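Local coordinates for protein type III effector HopU1 (Pseudomonas syringae pv. tomato, PDB 3U0J) that is a type III effector that probably transfers ADP-ribose from NAD+ to arginine side chains of target proteins in the infected plant, at residues Arg44-Phe50 against Pro146-Met150; Glu90-Ile95 against Met150-Leu155; Glu211-Asn217 against Ser259-His263. All coordinates share one frame; numbering follows the deposited sequence.

Contact 1 of 3, residues Arg44-Phe50 against Pro146-Met150; sequences RHDFYRF and PHIKM
Phe-47 and Pro-146 mark the crossing of two helices, 41-52 and the first turns of 145-162, whose local axes come within 9.0 Å and run in broadly opposed directions, 127° apart. This is helix-helix packing in the helical part of an ADP-ribosyltransferase, Phe-47 and Phe-50 carrying most of the contact from helix 41-52 and Arg-44 reaching in from its margin. Pro-146, compact and lacking a backbone N-H, suits the opening turn of its helix, where its ring presses CB against Phe-50 CB at 3.8 Å. Phe-50 reaches further, and CE2 meets His-147 CB at 3.5 Å, the two ring planes inclined at 34°. His-147 uses its polar end on His-98 through NE2, while ND1 lies at the edge of the Phe-47 ring. The flat ring of Phe-47 lies between the helices, touched also by Ala-94 of helix 89-99 and Ile-65 of helix 65-71. Met-150 suits this place because its unbranched chain can bend: with CG set opposite its own backbone N (chi1 -150°) and a turn at chi2, CG rests over one ring face, 4.1 Å from the Phe-47 centroid, and CE continues to Arg-44 CG at 3.7 Å.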
ATOM      1  N   ARG A  44      13.661   0.556 -13.815  1.00 17.62           N
ATOM      2  CA  ARG A  44      12.925   1.787 -14.093  1.00 11.94           C
ATOM      3  C   ARG A  44      12.443   1.854 -15.540  1.00 13.65           C
ATOM      4  O   ARG A  44      11.410   2.445 -15.824  1.00 13.85           O
ATOM      5  CB  ARG A  44      13.743   3.013 -13.718  1.00 13.58           C
ATOM      6  CG  ARG A  44      13.987   3.144 -12.216  1.00 16.30           C
ATOM      7  CD  ARG A  44      14.585   4.499 -11.804  1.00 16.81           C
ATOM      8  NE  ARG A  44      15.985   4.624 -12.216  1.00 17.84           N
ATOM      9  CZ  ARG A  44      17.012   4.065 -11.575  1.00 20.28           C
ATOM     10  NH1 ARG A  44      16.806   3.331 -10.474  1.00 18.39           N
ATOM     11  NH2 ARG A  44      18.249   4.225 -12.042  1.00 17.29           N
ATOM     12  N   HIS A  45      13.163   1.222 -16.461  1.00 12.39           N
ATOM     13  CA  HIS A  45      12.665   1.130 -17.828  1.00 13.84           C
ATOM     14  C   HIS A  45      11.499   0.126 -17.923  1.00 16.25           C
ATOM     15  O   HIS A  45      10.484   0.365 -18.592  1.00 11.24           O
ATOM     16  CB  HIS A  45      13.788   0.698 -18.767  1.00 15.65           C
ATOM     17  CG  HIS A  45      14.551   1.833 -19.374  1.00 16.16           C
ATOM     18  ND1 HIS A  45      15.826   2.173 -18.971  1.00 13.43           N
ATOM     19  CD2 HIS A  45      14.228   2.690 -20.369  1.00 15.12           C
ATOM     20  CE1 HIS A  45      16.248   3.201 -19.680  1.00 16.94           C
ATOM     21  NE2 HIS A  45      15.295   3.535 -20.535  1.00 20.68           N
ATOM     22  N   ASP A  46      11.684  -1.017 -17.265  1.00 16.98           N
ATOM     23  CA  ASP A  46      10.669  -2.041 -17.201  1.00 15.77           C
ATOM     24  C   ASP A  46       9.377  -1.367 -16.755  1.00 19.03           C
ATOM     25  O   ASP A  46       8.348  -1.446 -17.438  1.00 17.73           O
ATOM     26  CB  ASP A  46      11.073  -3.092 -16.178  1.00 13.80           C
ATOM     27  CG  ASP A  46      12.160  -4.005 -16.678  1.00 18.23           C
ATOM     28  OD1 ASP A  46      12.468  -3.940 -17.891  1.00 19.07           O
ATOM     29  OD2 ASP A  46      12.707  -4.794 -15.859  1.00 19.53           O
ATOM     30  N   PHE A  47       9.450  -0.680 -15.614  1.00 17.27           N
ATOM     31  CA  PHE A  47       8.275  -0.038 -15.044  1.00 15.90           C
ATOM     32  C   PHE A  47       7.555   0.910 -16.000  1.00 15.00           C
ATOM     33  O   PHE A  47       6.331   0.871 -16.122  1.00 16.12           O
ATOM     34  CB  PHE A  47       8.613   0.722 -13.777  1.00 12.51           C
ATOM     35  CG  PHE A  47       7.426   1.413 -13.183  1.00 16.14           C
ATOM     36  CD1 PHE A  47       6.530   0.712 -12.378  1.00 14.84           C
ATOM     37  CD2 PHE A  47       7.169   2.753 -13.464  1.00 15.03           C
ATOM     38  CE1 PHE A  47       5.422   1.347 -11.837  1.00 14.06           C
ATOM     39  CE2 PHE A  47       6.062   3.398 -12.925  1.00 12.98           C
ATOM     40  CZ  PHE A  47       5.186   2.700 -12.113  1.00 13.67           C
ATOM     41  N   TYR A  48       8.313   1.782 -16.644  1.00 12.78           N
ATOM     42  CA  TYR A  48       7.742   2.694 -17.613  1.00 14.26           C
ATOM     43  C   TYR A  48       6.941   1.940 -18.688  1.00 16.83           C
ATOM     44  O   TYR A  48       5.809   2.318 -19.010  1.00 16.34           O
ATOM     45  CB  TYR A  48       8.824   3.556 -18.267  1.00 12.81           C
ATOM     46  CG  TYR A  48       8.238   4.427 -19.323  1.00 13.24           C
ATOM     47  CD1 TYR A  48       7.560   5.575 -18.987  1.00 15.28           C
ATOM     48  CD2 TYR A  48       8.302   4.073 -20.663  1.00 17.33           C
ATOM     49  CE1 TYR A  48       6.976   6.377 -19.960  1.00 20.06           C
ATOM     50  CE2 TYR A  48       7.722   4.871 -21.650  1.00 16.52           C
ATOM     51  CZ  TYR A  48       7.060   6.023 -21.287  1.00 20.47           C
ATOM     52  OH  TYR A  48       6.474   6.831 -22.241  1.00 24.67           O
ATOM     53  N   ARG A  49       7.519   0.877 -19.237  1.00 13.69           N
ATOM     54  CA  ARG A  49       6.833   0.091 -20.251  1.00 15.05           C
ATOM     55  C   ARG A  49       5.628  -0.642 -19.672  1.00 17.33           C
ATOM     56  O   ARG A  49       4.620  -0.820 -20.350  1.00 19.15           O
ATOM     57  CB  ARG A  49       7.784  -0.921 -20.927  1.00 17.58           C
ATOM     58  CG  ARG A  49       8.566  -0.368 -22.129  1.00 15.86           C
ATOM     59  CD  ARG A  49       7.725   0.576 -23.015  1.00 13.04           C
ATOM     60  NE  ARG A  49       8.588   1.471 -23.778  1.00 13.83           N
ATOM     61  CZ  ARG A  49       8.155   2.449 -24.566  1.00 14.49           C
ATOM     62  NH1 ARG A  49       6.850   2.642 -24.710  1.00  9.30           N
ATOM     63  NH2 ARG A  49       9.031   3.223 -25.219  1.00 13.72           N
ATOM     64  N   PHE A  50       5.750  -1.083 -18.425  1.00 17.16           N
ATOM     65  CA  PHE A  50       4.656  -1.752 -17.746  1.00 18.37           C
ATOM     66  C   PHE A  50       3.518  -0.791 -17.616  1.00 18.84           C
ATOM     67  O   PHE A  50       2.379  -1.114 -17.968  1.00 22.70           O
ATOM     68  CB  PHE A  50       5.065  -2.214 -16.341  1.00 21.01           C
ATOM     69  CG  PHE A  50       3.893  -2.474 -15.409  1.00 18.08           C
ATOM     70  CD1 PHE A  50       3.209  -3.684 -15.437  1.00 21.20           C
ATOM     71  CD2 PHE A  50       3.478  -1.511 -14.503  1.00 17.37           C
ATOM     72  CE1 PHE A  50       2.122  -3.927 -14.574  1.00 17.41           C
ATOM     73  CE2 PHE A  50       2.403  -1.750 -13.649  1.00 16.68           C
ATOM     74  CZ  PHE A  50       1.731  -2.967 -13.688  1.00 15.57           C
ATOM     75  N   PRO A 146       7.357  -5.745 -12.448  1.00 18.79           N
ATOM     76  CA  PRO A 146       7.928  -4.412 -12.631  1.00 14.76           C
ATOM     77  C   PRO A 146       7.331  -3.404 -11.655  1.00 14.41           C
ATOM     78  O   PRO A 146       8.029  -2.507 -11.219  1.00 16.74           O
ATOM     79  CB  PRO A 146       7.534  -4.059 -14.060  1.00 15.82           C
ATOM     80  CG  PRO A 146       7.275  -5.334 -14.714  1.00 16.73           C
ATOM     81  CD  PRO A 146       6.734  -6.245 -13.682  1.00 20.19           C
ATOM     82  N   HIS A 147       6.061  -3.556 -11.304  1.00 16.35           N
ATOM     83  CA  HIS A 147       5.416  -2.643 -10.363  1.00 16.14           C
ATOM     84  C   HIS A 147       5.691  -3.037  -8.909  1.00 16.12           C
ATOM     85  O   HIS A 147       5.875  -2.181  -8.033  1.00 14.64           O
ATOM     86  CB  HIS A 147       3.905  -2.594 -10.612  1.00 14.88           C
ATOM     87  CG  HIS A 147       3.150  -1.774  -9.610  1.00 14.68           C
ATOM     88  ND1 HIS A 147       2.990  -0.409  -9.736  1.00 11.81           N
ATOM     89  CD2 HIS A 147       2.500  -2.127  -8.472  1.00 14.59           C
ATOM     90  CE1 HIS A 147       2.278   0.044  -8.719  1.00 11.75           C
ATOM     91  NE2 HIS A 147       1.965  -0.976  -7.938  1.00 13.50           N
ATOM     92  N   ILE A 148       5.699  -4.334  -8.640  1.00 15.62           N
ATOM     93  CA  ILE A 148       5.931  -4.751  -7.272  1.00 18.30           C
ATOM     94  C   ILE A 148       7.295  -4.243  -6.857  1.00 16.06           C
ATOM     95  O   ILE A 148       7.462  -3.697  -5.764  1.00 15.56           O
ATOM     96  CB  ILE A 148       5.846  -6.273  -7.109  1.00 18.43           C
ATOM     97  CG1 ILE A 148       4.392  -6.726  -7.283  1.00 17.99           C
ATOM     98  CG2 ILE A 148       6.348  -6.662  -5.755  1.00 13.30           C
ATOM     99  CD1 ILE A 148       4.200  -8.215  -7.414  1.00 20.44           C
ATOM    100  N   LYS A 149       8.256  -4.392  -7.763  1.00 13.78           N
ATOM    101  CA  LYS A 149       9.625  -4.028  -7.467  1.00 15.15           C
ATOM    102  C   LYS A 149       9.729  -2.524  -7.340  1.00 13.21           C
ATOM    103  O   LYS A 149      10.358  -2.026  -6.419  1.00 14.42           O
ATOM    104  CB  LYS A 149      10.606  -4.582  -8.513  1.00 15.89           C
ATOM    105  CG  LYS A 149      10.553  -6.104  -8.682  1.00 19.06           C
ATOM    106  CD  LYS A 149      11.814  -6.654  -9.344  1.00 34.45           C
ATOM    107  CE  LYS A 149      12.107  -5.987 -10.699  1.00 37.37           C
ATOM    108  NZ  LYS A 149      13.432  -6.395 -11.272  1.00 33.01           N
ATOM    109  N   MET A 150       9.092  -1.792  -8.246  1.00 13.18           N
ATOM    110  CA  MET A 150       9.209  -0.346  -8.212  1.00 10.69           C
ATOM    111  C   MET A 150       8.636   0.189  -6.909  1.00 13.49           C
ATOM    112  O   MET A 150       9.255   1.043  -6.273  1.00 13.52           O
ATOM    113  CB  MET A 150       8.555   0.309  -9.429  1.00 10.76           C
ATOM    114  CG  MET A 150       9.215   1.641  -9.848  1.00 11.62           C
ATOM    115  SD  MET A 150      11.028   1.672  -9.948  1.00  1.96           S
ATOM    116  CE  MET A 150      11.203   3.393  -9.751  1.00 12.58           C
TER

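Contact 2 of 3, residues Glu90-Ile95 against Met150-Leu155; sequences EECSAI and MLSSAL
Glu-91 lies opposite Ala-154, and Ala-94 opposite Leu-151, where helix 89-99 passes over helix 145-162 with axes 8.3 Å apart and inclined at 107°. The polar interaction is a single hydrogen bond at one border, given by Ser-153 OG to Glu-91 OE2 over 2.5 Å. The hydroxyl approaches the carboxylate on its anti side and 31° out of the plane, having been brought there by a chi1 of -179° that turns OG away from the serine's own nitrogen. A buried carboxylate needs several partners, and Glu-91 has them: OE2 also takes Arg-157 as a salt bridge and Ser-39 OG, while OE1 accepts from Tyr-88 N. Such surroundings would be expected to stabilise the negative charge. Ser-39 N also binds Ser-153 OG, so Ser-39 meets both partners.

The apolar contacts follow the two small residues. Ala-154 CB sits 3.6 Å from Glu-91 CB, and Ala-94 CB 3.9 Å from Met-150 CB; one methyl on each helix allows the backbones to come this near. Beyond them Ile-95 extends CG1 to Leu-151 CD2 at 3.7 Å, the side chains crossing at about a right angle, and CD1 to Ala-154 CB at 3.9 Å. Met-150 CG packs against Glu-90 O at 3.6 Å. Close approach through alanines, larger aliphatics flanking them and a buried acid at the border is steep helix-helix packing, here in the interior of the helical part of this ADP-ribosyltransferase.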
ATOM      1  N   GLU A  90       9.814   7.284 -11.556  1.00 13.41           N
ATOM      2  CA  GLU A  90       9.192   5.982 -11.729  1.00 13.93           C
ATOM      3  C   GLU A  90       8.668   5.483 -10.376  1.00 14.43           C
ATOM      4  O   GLU A  90       7.636   4.820 -10.310  1.00 15.54           O
ATOM      5  CB  GLU A  90      10.168   4.983 -12.382  1.00 12.13           C
ATOM      6  CG  GLU A  90      10.555   5.326 -13.830  1.00 13.09           C
ATOM      7  CD  GLU A  90      11.715   6.348 -13.970  1.00 16.28           C
ATOM      8  OE1 GLU A  90      12.104   7.002 -12.974  1.00 15.55           O
ATOM      9  OE2 GLU A  90      12.243   6.492 -15.095  1.00 16.12           O
ATOM     10  N   GLU A  91       9.357   5.830  -9.295  1.00 12.84           N
ATOM     11  CA  GLU A  91       8.940   5.385  -7.972  1.00 13.35           C
ATOM     12  C   GLU A  91       7.750   6.190  -7.475  1.00 13.37           C
ATOM     13  O   GLU A  91       6.769   5.638  -6.961  1.00 12.44           O
ATOM     14  CB  GLU A  91      10.107   5.436  -6.990  1.00 12.07           C
ATOM     15  CG  GLU A  91      11.025   4.245  -7.130  1.00 13.61           C
ATOM     16  CD  GLU A  91      12.480   4.542  -6.823  1.00 17.05           C
ATOM     17  OE1 GLU A  91      12.836   5.733  -6.666  1.00 21.60           O
ATOM     18  OE2 GLU A  91      13.272   3.577  -6.726  1.00 16.50           O
ATOM     19  N   CYS A  92       7.815   7.501  -7.647  1.00 14.75           N
ATOM     20  CA  CYS A  92       6.652   8.315  -7.307  1.00 17.68           C
ATOM     21  C   CYS A  92       5.426   7.783  -8.029  1.00 14.55           C
ATOM     22  O   CYS A  92       4.381   7.591  -7.420  1.00 14.82           O
ATOM     23  CB  CYS A  92       6.887   9.777  -7.663  1.00 16.55           C
ATOM     24  SG  CYS A  92       8.167  10.506  -6.658  1.00 18.16           S
ATOM     25  N   SER A  93       5.580   7.527  -9.326  1.00 14.21           N
ATOM     26  CA  SER A  93       4.487   7.041 -10.170  1.00 15.78           C
ATOM     27  C   SER A  93       3.923   5.707  -9.679  1.00 16.12           C
ATOM     28  O   SER A  93       2.712   5.485  -9.710  1.00 14.54           O
ATOM     29  CB  SER A  93       4.946   6.913 -11.632  1.00 13.92           C
ATOM     30  OG  SER A  93       5.430   8.147 -12.123  1.00 14.29           O
ATOM     31  N   ALA A  94       4.804   4.815  -9.238  1.00 16.51           N
ATOM     32  CA  ALA A  94       4.365   3.534  -8.737  1.00 12.42           C
ATOM     33  C   ALA A  94       3.526   3.772  -7.477  1.00 15.83           C
ATOM     34  O   ALA A  94       2.460   3.180  -7.314  1.00 16.05           O
ATOM     35  CB  ALA A  94       5.534   2.651  -8.460  1.00 10.18           C
ATOM     36  N   ILE A  95       3.970   4.656  -6.590  1.00 14.17           N
ATOM     37  CA  ILE A  95       3.155   4.923  -5.410  1.00 14.68           C
ATOM     38  C   ILE A  95       1.809   5.512  -5.832  1.00 15.42           C
ATOM     39  O   ILE A  95       0.752   5.040  -5.420  1.00 15.90           O
ATOM     40  CB  ILE A  95       3.810   5.912  -4.472  1.00 15.36           C
ATOM     41  CG1 ILE A  95       5.024   5.300  -3.794  1.00 12.71           C
ATOM     42  CG2 ILE A  95       2.810   6.382  -3.444  1.00 18.87           C
ATOM     43  CD1 ILE A  95       5.859   6.345  -3.105  1.00 10.63           C
ATOM     44  N   MET A 150       9.092  -1.792  -8.246  1.00 13.18           N
ATOM     45  CA  MET A 150       9.209  -0.346  -8.212  1.00 10.69           C
ATOM     46  C   MET A 150       8.636   0.189  -6.909  1.00 13.49           C
ATOM     47  O   MET A 150       9.255   1.043  -6.273  1.00 13.52           O
ATOM     48  CB  MET A 150       8.555   0.309  -9.429  1.00 10.76           C
ATOM     49  CG  MET A 150       9.215   1.641  -9.848  1.00 11.62           C
ATOM     50  SD  MET A 150      11.028   1.672  -9.948  1.00  1.96           S
ATOM     51  CE  MET A 150      11.203   3.393  -9.751  1.00 12.58           C
ATOM     52  N   LEU A 151       7.479  -0.329  -6.491  1.00 13.79           N
ATOM     53  CA  LEU A 151       6.838   0.146  -5.260  1.00 13.22           C
ATOM     54  C   LEU A 151       7.713  -0.180  -4.051  1.00 15.29           C
ATOM     55  O   LEU A 151       7.916   0.662  -3.167  1.00 15.07           O
ATOM     56  CB  LEU A 151       5.459  -0.476  -5.074  1.00 12.87           C
ATOM     57  CG  LEU A 151       4.319   0.423  -4.577  1.00 13.78           C
ATOM     58  CD1 LEU A 151       3.353  -0.354  -3.716  1.00 10.29           C
ATOM     59  CD2 LEU A 151       4.798   1.641  -3.837  1.00 12.98           C
ATOM     60  N   SER A 152       8.239  -1.401  -4.011  1.00 14.11           N
ATOM     61  CA  SER A 152       9.139  -1.763  -2.933  1.00 14.02           C
ATOM     62  C   SER A 152      10.302  -0.778  -2.860  1.00 14.23           C
ATOM     63  O   SER A 152      10.595  -0.236  -1.805  1.00 15.85           O
ATOM     64  CB  SER A 152       9.655  -3.182  -3.111  1.00 16.30           C
ATOM     65  OG  SER A 152       8.616  -4.131  -2.977  1.00 19.17           O
ATOM     66  N   SER A 153      10.954  -0.535  -3.989  1.00 13.60           N
ATOM     67  CA  SER A 153      12.068   0.406  -4.012  1.00 17.41           C
ATOM     68  C   SER A 153      11.631   1.770  -3.499  1.00 17.23           C
ATOM     69  O   SER A 153      12.331   2.388  -2.708  1.00 14.65           O
ATOM     70  CB  SER A 153      12.656   0.539  -5.419  1.00 16.67           C
ATOM     71  OG  SER A 153      13.756   1.437  -5.438  1.00 15.75           O
ATOM     72  N   ALA A 154      10.467   2.233  -3.944  1.00 16.12           N
ATOM     73  CA  ALA A 154       9.992   3.540  -3.536  1.00 15.19           C
ATOM     74  C   ALA A 154       9.937   3.615  -2.025  1.00 17.37           C
ATOM     75  O   ALA A 154      10.481   4.548  -1.417  1.00 17.50           O
ATOM     76  CB  ALA A 154       8.640   3.826  -4.118  1.00 14.00           C
ATOM     77  N   LEU A 155       9.274   2.637  -1.416  1.00 15.34           N
ATOM     78  CA  LEU A 155       9.125   2.662   0.029  1.00 14.06           C
ATOM     79  C   LEU A 155      10.495   2.583   0.692  1.00 15.84           C
ATOM     80  O   LEU A 155      10.719   3.204   1.716  1.00 17.95           O
ATOM     81  CB  LEU A 155       8.222   1.536   0.509  1.00 12.32           C
ATOM     82  CG  LEU A 155       6.885   1.341  -0.216  1.00 15.92           C
ATOM     83  CD1 LEU A 155       6.065   0.255   0.469  1.00 14.09           C
ATOM     84  CD2 LEU A 155       6.069   2.626  -0.333  1.00 13.40           C
TER

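Contact 3 of 3, residues Glu211-Asn217 against Ser259-His263; sequences EPGTPNN and SEGKH
Lys-262 is the firm centre of this surface contact, its long side chain laid into the curve of the loop 211-217. With the chain extended through chi2 and chi3 and modestly bent at chi4 (-148°), the ammonium arrives inside the loop, where NZ donates to Thr-214 O and to Asn-216 O, both at 3.0 Å. The two carbonyls are met differently: the nitrogen stands 40° out of the plane at Thr-214, yet it comes within 22° of it at Asn-216. Val-209 O, just before the loop, is a third acceptor. A lysine suits the spot because its positive tip carries several N-H groups and can donate to several carbonyls that the loop turns inward. Thr-214 keeps the loop in shape, since its OG1 donates to Glu-211 O at 2.8 Å, and its own N binds the same oxygen.

Next to this, the loops run into the central mixed sheet of the ADP-ribosyltransferase fold. His-263 N bonds to Asn-217 O at 2.9 Å, an early step in the parallel pairing of strands 218-224 and 263-269, which His-263 and Ala-219 carry onward. That oxygen also receives Lys-262 CA at 3.2 Å in a CA-H...O contact, and Asn-217 CB touches Gly-261 O at 3.6 Å. The side chains flanking the pair look outside it, Asn-217 binding Gly-174 O through ND2 and His-263 binding Tyr-183 through ND1.

The opposite end is looser. Lys-262 N turns back to Ser-259 O; Gly-261, within this turn, has a positive phi that suits glycine, and both it and Gly-213 of the other loop are exposed. Pro-212 CG lies 3.7 Å from Ser-259 OG, mere contact without a hydrogen bond, and Glu-260, exposed and poorly ordered, only approaches the proline.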
ATOM      1  N   GLU A 211     -16.314   5.926  14.996  1.00 31.35           N
ATOM      2  CA  GLU A 211     -17.590   6.515  15.348  1.00 44.50           C
ATOM      3  C   GLU A 211     -18.716   5.688  14.760  1.00 47.34           C
ATOM      4  O   GLU A 211     -18.660   5.281  13.603  1.00 45.09           O
ATOM      5  CB  GLU A 211     -17.681   7.984  14.907  1.00 50.48           C
ATOM      6  CG  GLU A 211     -17.184   8.265  13.487  1.00 53.92           C
ATOM      7  CD  GLU A 211     -15.657   8.175  13.351  1.00 59.62           C
ATOM      8  OE1 GLU A 211     -14.945   8.229  14.386  1.00 55.17           O
ATOM      9  OE2 GLU A 211     -15.167   8.056  12.200  1.00 53.42           O
ATOM     10  N   PRO A 212     -19.733   5.390  15.572  1.00 55.34           N
ATOM     11  CA  PRO A 212     -20.919   4.910  14.869  1.00 52.02           C
ATOM     12  C   PRO A 212     -21.393   6.111  14.074  1.00 50.69           C
ATOM     13  O   PRO A 212     -21.093   7.238  14.477  1.00 54.82           O
ATOM     14  CB  PRO A 212     -21.891   4.586  16.006  1.00 56.72           C
ATOM     15  CG  PRO A 212     -21.004   4.422  17.244  1.00 53.31           C
ATOM     16  CD  PRO A 212     -19.898   5.404  17.037  1.00 50.88           C
ATOM     17  N   GLY A 213     -22.072   5.891  12.959  1.00 43.40           N
ATOM     18  CA  GLY A 213     -22.330   4.557  12.465  1.00 42.53           C
ATOM     19  C   GLY A 213     -21.623   4.452  11.138  1.00 41.44           C
ATOM     20  O   GLY A 213     -22.230   4.552  10.070  1.00 32.74           O
ATOM     21  N   THR A 214     -20.311   4.282  11.219  1.00 42.74           N
ATOM     22  CA  THR A 214     -19.460   4.212  10.043  1.00 36.40           C
ATOM     23  C   THR A 214     -19.466   2.796   9.442  1.00 32.84           C
ATOM     24  O   THR A 214     -19.778   1.820  10.135  1.00 31.29           O
ATOM     25  CB  THR A 214     -18.013   4.652  10.398  1.00 36.18           C
ATOM     26  OG1 THR A 214     -17.518   3.863  11.487  1.00 37.68           O
ATOM     27  CG2 THR A 214     -17.968   6.132  10.787  1.00 36.32           C
ATOM     28  N   PRO A 215     -19.100   2.688   8.155  1.00 28.91           N
ATOM     29  CA  PRO A 215     -19.110   1.438   7.381  1.00 29.59           C
ATOM     30  C   PRO A 215     -18.236   0.315   7.960  1.00 29.08           C
ATOM     31  O   PRO A 215     -18.698  -0.822   8.026  1.00 27.43           O
ATOM     32  CB  PRO A 215     -18.532   1.849   6.018  1.00 27.24           C
ATOM     33  CG  PRO A 215     -18.389   3.314   6.041  1.00 28.52           C
ATOM     34  CD  PRO A 215     -18.439   3.788   7.438  1.00 28.38           C
ATOM     35  N   ASN A 216     -16.990   0.610   8.323  1.00 25.50           N
ATOM     36  CA  ASN A 216     -16.097  -0.431   8.818  1.00 22.97           C
ATOM     37  C   ASN A 216     -16.424  -0.845  10.244  1.00 23.77           C
ATOM     38  O   ASN A 216     -16.716   0.002  11.088  1.00 29.13           O
ATOM     39  CB  ASN A 216     -14.636   0.013   8.727  1.00 25.16           C
ATOM     40  CG  ASN A 216     -14.180   0.234   7.291  1.00 27.24           C
ATOM     41  OD1 ASN A 216     -13.317   1.079   7.019  1.00 27.67           O
ATOM     42  ND2 ASN A 216     -14.764  -0.515   6.363  1.00 26.38           N
ATOM     43  N   ASN A 217     -16.369  -2.146  10.512  1.00 22.76           N
ATOM     44  CA  ASN A 217     -16.664  -2.682  11.841  1.00 24.54           C
ATOM     45  C   ASN A 217     -15.435  -3.266  12.533  1.00 23.98           C
ATOM     46  O   ASN A 217     -15.486  -3.604  13.715  1.00 26.16           O
ATOM     47  CB  ASN A 217     -17.771  -3.736  11.777  1.00 21.24           C
ATOM     48  CG  ASN A 217     -17.408  -4.892  10.893  1.00 23.23           C
ATOM     49  OD1 ASN A 217     -16.605  -4.749   9.975  1.00 25.09           O
ATOM     50  ND2 ASN A 217     -17.987  -6.052  11.161  1.00 25.75           N
ATOM     51  N   SER A 259     -18.577  -0.216  20.133  1.00 40.20           N
ATOM     52  CA  SER A 259     -20.015  -0.182  20.011  1.00 47.79           C
ATOM     53  C   SER A 259     -20.509  -1.400  19.262  1.00 51.08           C
ATOM     54  O   SER A 259     -19.758  -2.284  19.078  1.00 50.06           O
ATOM     55  CB  SER A 259     -20.333   1.044  19.214  1.00 53.79           C
ATOM     56  OG  SER A 259     -19.127   1.697  18.900  1.00 53.28           O
ATOM     57  N   GLU A 260     -21.768  -1.455  18.834  1.00 52.46           N
ATOM     58  CA  GLU A 260     -22.204  -2.448  17.870  1.00 50.80           C
ATOM     59  C   GLU A 260     -21.687  -3.743  18.516  1.00 60.92           C
ATOM     60  O   GLU A 260     -21.855  -3.894  19.737  1.00 61.17           O
ATOM     61  CB  GLU A 260     -21.581  -2.182  16.506  1.00 51.52           C
ATOM     62  CG  GLU A 260     -22.522  -1.653  15.441  1.00 72.78           C
ATOM     63  CD  GLU A 260     -22.465  -0.128  15.275  1.00 92.16           C
ATOM     64  OE1 GLU A 260     -22.170   0.595  16.264  1.00 74.17           O
ATOM     65  OE2 GLU A 260     -22.718   0.349  14.142  1.00 99.09           O
ATOM     66  N   GLY A 261     -21.052  -4.678  17.787  1.00 55.02           N
ATOM     67  CA  GLY A 261     -20.856  -4.684  16.346  1.00 43.73           C
ATOM     68  C   GLY A 261     -19.420  -4.431  15.908  1.00 41.41           C
ATOM     69  O   GLY A 261     -18.946  -4.978  14.910  1.00 37.15           O
ATOM     70  N   LYS A 262     -18.726  -3.580  16.650  1.00 37.64           N
ATOM     71  CA  LYS A 262     -17.409  -3.130  16.245  1.00 31.86           C
ATOM     72  C   LYS A 262     -16.330  -3.703  17.143  1.00 33.20           C
ATOM     73  O   LYS A 262     -16.548  -3.957  18.338  1.00 31.00           O
ATOM     74  CB  LYS A 262     -17.337  -1.596  16.242  1.00 33.95           C
ATOM     75  CG  LYS A 262     -18.438  -0.936  15.423  1.00 44.11           C
ATOM     76  CD  LYS A 262     -18.040   0.433  14.873  1.00 38.97           C
ATOM     77  CE  LYS A 262     -19.100   0.923  13.909  1.00 41.19           C
ATOM     78  NZ  LYS A 262     -18.521   1.739  12.826  1.00 39.00           N
ATOM     79  N   HIS A 263     -15.151  -3.902  16.564  1.00 28.57           N
ATOM     80  CA  HIS A 263     -14.044  -4.453  17.324  1.00 27.01           C
ATOM     81  C   HIS A 263     -12.758  -3.698  17.076  1.00 25.10           C
ATOM     82  O   HIS A 263     -12.548  -3.131  16.012  1.00 28.67           O
ATOM     83  CB  HIS A 263     -13.887  -5.932  17.012  1.00 23.97           C
ATOM     84  CG  HIS A 263     -15.161  -6.697  17.152  1.00 25.69           C
ATOM     85  ND1 HIS A 263     -15.464  -7.432  18.279  1.00 23.42           N
ATOM     86  CD2 HIS A 263     -16.230  -6.804  16.325  1.00 22.86           C
ATOM     87  CE1 HIS A 263     -16.660  -7.976  18.130  1.00 26.84           C
ATOM     88  NE2 HIS A 263     -17.148  -7.608  16.955  1.00 26.21           N
TER

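Overall arrangement
From the N terminus, helix 41-52 comes first and helix 89-99 follows; both wait for helix 145-162 to close their contacts. Contact 1 thereby spans 95 residues and contact 2 spans 54, most of which lie within the first span. Their segments alternate along the chain, so the two loops cross, and they share Met-150, lying 9 Å apart between centres. Helix 89-99 also touches helix 41-52 directly, with Phe-47 CZ 3.6 Å from Ala-94 CA, so three helices form one cluster. Contact 3 follows in series, after both have closed, and spans 41 residues with no helix, 23 of them strand. It joins the approaches to strands 218-224 and 263-269, its centre about 34 Å from that of contact 2, on the opposite side of the chain's centre.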